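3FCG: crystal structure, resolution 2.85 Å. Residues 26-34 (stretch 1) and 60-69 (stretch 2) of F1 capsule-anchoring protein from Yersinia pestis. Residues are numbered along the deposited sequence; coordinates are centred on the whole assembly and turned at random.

Stretch 1 26-34: QARVEVLRD
Stretch 2 60-69: GELKVIIHES

The two stretches form an antiparallel β-ladder, with a buried aliphatic layer on one face and a mixed polar and apolar cluster on the other. The strand directions differ by 157°, the axes approach to 4.6 Å, and the contact buries 810 Å² summed over both sides.

Register is fixed by pairing R28 with H67, V29 with I66, E30 with I65, V31 with V64 and L32 with K63. From R28 to L32 phi runs from -117° to -100° and psi from 115° to 148°; from K63 to H67 phi runs from -120° to -77° and psi from 97° to 126°, all extended. CA-CA separations alternate accordingly: 5.1 Å for R28 CA to H67 CA and 5.2 Å for E30 CA to I65 CA, against 4.7 Å for V29 CA to I66 CA and for V31 CA to V64 CA; the hydrogen-bonded L32-K63 pair is tighter, with L32 CA 4.8 Å from K63 CA.

Each hydrogen-bonded pair makes two backbone bonds: R28 N to H67 O 3.0 Å and H67 N to R28 O 2.9 Å; E30 N to I65 O 2.9 Å and I65 N to E30 O 3.0 Å; L32 N to K63 O 2.7 Å and K63 N to L32 O 2.8 Å. Between them, CA-H...O contacts fill the gaps, as in V64 CA to E30 O and V31 CA to K63 O, both 3.4 Å. Beyond the ladder, S69 OG (chi1 m) donates to Q26 O at 2.7 Å.

V29, V31, V64 and I66 share the buried face, where branched aliphatic side chains suit both an extended backbone and a dry environment. The valines are all t and I66 is m, t. V29 CG1 lies 3.8 Å from V64 CG1, and V31 CG2 is 4.2 Å from V64 CG2. L62 (m, t) extends the packing, its CD2 4.0 Å from V31 CG1. A27 points toward stretch 2, its CB 3.8 Å from I66 CG2 and only 3.1 Å from H67 O, leaving little room there.

R28, E30, L32, K63, I65 and H67 occupy the partly exposed face. The R28 guanidinium (t, t, p, chi4 98°) lies flat on the H67 imidazole, centres 3.7 Å apart and planes at 16°. The ring (chi1 m, chi2 -94°) meets E30 with its edge: NE2 donates to E30 OE1 at 3.0 Å and 155°. E30 is t, t, and its OE1 also makes a long, charge-only salt bridge to R28 NH1 at 3.9 Å. Histidine thus offers one surface for stacking and an N-H for the carboxylate. Next along, L32 (m, t) and I65 (m, t) meet at 3.6 Å between their CD1 atoms, while the end of K63 (m, m, t, t) leads away from stretch 1.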

# COMPACT_ATOMS: atom_id res chain seq x y z
N GLN A 26 9.50 14.54 16.19
CA GLN A 26 8.86 14.54 14.89
C GLN A 26 9.93 14.86 13.85
O GLN A 26 10.59 15.90 13.92
CB GLN A 26 7.67 15.51 14.83
CG GLN A 26 7.97 16.97 15.19
CD GLN A 26 6.71 17.81 15.32
OE1 GLN A 26 5.59 17.34 15.09
NE2 GLN A 26 6.88 19.08 15.70
N ALA A 27 10.11 13.94 12.90
CA ALA A 27 11.31 13.95 12.06
C ALA A 27 11.05 13.81 10.56
O ALA A 27 9.92 13.61 10.12
CB ALA A 27 12.27 12.87 12.54
N ARG A 28 12.14 13.93 9.79
CA ARG A 28 12.14 13.66 8.36
C ARG A 28 12.91 12.38 8.10
O ARG A 28 14.11 12.30 8.40
CB ARG A 28 12.78 14.83 7.60
CG ARG A 28 13.04 14.55 6.13
CD ARG A 28 13.52 15.80 5.41
NE ARG A 28 14.93 16.10 5.65
CZ ARG A 28 15.92 15.78 4.83
NH1 ARG A 28 15.68 15.13 3.69
NH2 ARG A 28 17.17 16.11 5.14
N VAL A 29 12.23 11.38 7.54
CA VAL A 29 12.88 10.11 7.23
C VAL A 29 13.24 10.03 5.75
O VAL A 29 12.37 10.01 4.88
CB VAL A 29 12.02 8.89 7.64
CG1 VAL A 29 12.83 7.61 7.52
CG2 VAL A 29 11.50 9.04 9.06
N GLU A 30 14.55 9.98 5.49
CA GLU A 30 15.07 9.92 4.13
C GLU A 30 15.56 8.50 3.82
O GLU A 30 16.21 7.87 4.66
CB GLU A 30 16.21 10.92 3.97
CG GLU A 30 16.76 11.06 2.55
CD GLU A 30 17.91 12.04 2.46
OE1 GLU A 30 18.47 12.41 3.51
OE2 GLU A 30 18.27 12.43 1.33
N VAL A 31 15.24 8.02 2.62
CA VAL A 31 15.69 6.70 2.17
C VAL A 31 16.60 6.85 0.95
O VAL A 31 16.17 7.36 -0.09
CB VAL A 31 14.51 5.74 1.88
CG1 VAL A 31 15.00 4.42 1.33
CG2 VAL A 31 13.68 5.50 3.14
N LEU A 32 17.85 6.42 1.10
CA LEU A 32 18.84 6.48 0.03
C LEU A 32 19.10 5.09 -0.53
O LEU A 32 19.03 4.09 0.20
CB LEU A 32 20.15 7.06 0.55
CG LEU A 32 20.21 8.50 1.05
CD1 LEU A 32 21.38 8.66 1.99
CD2 LEU A 32 20.32 9.48 -0.11
N ARG A 33 19.42 5.02 -1.82
CA ARG A 33 19.75 3.74 -2.45
C ARG A 33 21.26 3.65 -2.68
O ARG A 33 22.00 3.19 -1.80
CB ARG A 33 18.98 3.57 -3.76
CG ARG A 33 18.72 2.12 -4.14
CD ARG A 33 18.08 2.05 -5.51
NE ARG A 33 17.37 0.79 -5.72
CZ ARG A 33 16.50 0.57 -6.71
NH1 ARG A 33 16.23 1.53 -7.59
NH2 ARG A 33 15.90 -0.61 -6.81
N ASP A 34 21.72 4.08 -3.85
CA ASP A 34 23.14 4.18 -4.15
C ASP A 34 23.52 5.65 -4.20
O ASP A 34 23.91 6.18 -5.25
CB ASP A 34 23.47 3.47 -5.47
CG ASP A 34 23.28 1.97 -5.39
OD1 ASP A 34 24.02 1.31 -4.61
OD2 ASP A 34 22.41 1.43 -6.10
N GLY A 60 19.63 -5.86 -2.26
CA GLY A 60 20.75 -4.97 -2.00
C GLY A 60 20.65 -4.27 -0.66
O GLY A 60 20.29 -4.89 0.35
N GLU A 61 20.97 -2.98 -0.65
CA GLU A 61 20.98 -2.19 0.58
C GLU A 61 20.39 -0.79 0.42
O GLU A 61 20.60 -0.13 -0.60
CB GLU A 61 22.41 -2.07 1.12
CG GLU A 61 22.90 -3.28 1.88
CD GLU A 61 24.38 -3.21 2.20
OE1 GLU A 61 24.98 -2.13 2.04
OE2 GLU A 61 24.94 -4.25 2.62
N LEU A 62 19.66 -0.36 1.44
CA LEU A 62 19.18 1.01 1.53
C LEU A 62 19.91 1.73 2.66
O LEU A 62 20.50 1.10 3.54
CB LEU A 62 17.67 1.05 1.79
CG LEU A 62 16.69 0.46 0.76
CD1 LEU A 62 15.30 0.35 1.37
CD2 LEU A 62 16.66 1.27 -0.53
N LYS A 63 19.88 3.06 2.62
CA LYS A 63 20.39 3.89 3.71
C LYS A 63 19.25 4.75 4.24
O LYS A 63 18.62 5.48 3.49
CB LYS A 63 21.56 4.76 3.25
CG LYS A 63 22.74 4.00 2.65
CD LYS A 63 23.62 3.39 3.73
CE LYS A 63 24.87 2.76 3.13
NZ LYS A 63 25.79 2.27 4.18
N VAL A 64 18.99 4.64 5.54
CA VAL A 64 17.88 5.36 6.16
C VAL A 64 18.40 6.36 7.19
O VAL A 64 18.99 5.98 8.20
CB VAL A 64 16.85 4.40 6.81
CG1 VAL A 64 15.74 5.17 7.50
CG2 VAL A 64 16.26 3.46 5.76
N ILE A 65 18.19 7.65 6.91
CA ILE A 65 18.56 8.72 7.83
C ILE A 65 17.31 9.30 8.47
O ILE A 65 16.38 9.71 7.76
CB ILE A 65 19.33 9.87 7.14
CG1 ILE A 65 20.39 9.32 6.17
CG2 ILE A 65 19.97 10.79 8.18
CD1 ILE A 65 20.85 10.33 5.14
N ILE A 66 17.28 9.32 9.80
CA ILE A 66 16.20 9.96 10.52
C ILE A 66 16.67 11.32 11.03
O ILE A 66 17.33 11.42 12.06
CB ILE A 66 15.66 9.08 11.68
CG1 ILE A 66 15.30 7.68 11.16
CG2 ILE A 66 14.44 9.73 12.32
CD1 ILE A 66 15.02 6.65 12.24
N HIS A 67 16.34 12.37 10.27
CA HIS A 67 16.66 13.75 10.64
C HIS A 67 15.70 14.23 11.72
O HIS A 67 14.55 14.57 11.43
CB HIS A 67 16.55 14.68 9.43
CG HIS A 67 17.31 14.21 8.22
ND1 HIS A 67 18.59 14.62 7.94
CD2 HIS A 67 16.95 13.38 7.22
CE1 HIS A 67 19.00 14.06 6.82
NE2 HIS A 67 18.02 13.30 6.36
N GLU A 68 16.18 14.27 12.96
CA GLU A 68 15.35 14.68 14.10
C GLU A 68 15.29 16.21 14.22
O GLU A 68 16.09 16.92 13.60
CB GLU A 68 15.86 14.04 15.40
CG GLU A 68 15.96 12.51 15.37
CD GLU A 68 14.63 11.79 15.55
OE1 GLU A 68 14.63 10.54 15.59
OE2 GLU A 68 13.58 12.46 15.67
N SER A 69 14.34 16.69 15.02
CA SER A 69 14.07 18.13 15.18
C SER A 69 15.25 18.94 15.69
O SER A 69 15.42 20.11 15.32
CB SER A 69 12.87 18.34 16.12
OG SER A 69 11.71 17.71 15.61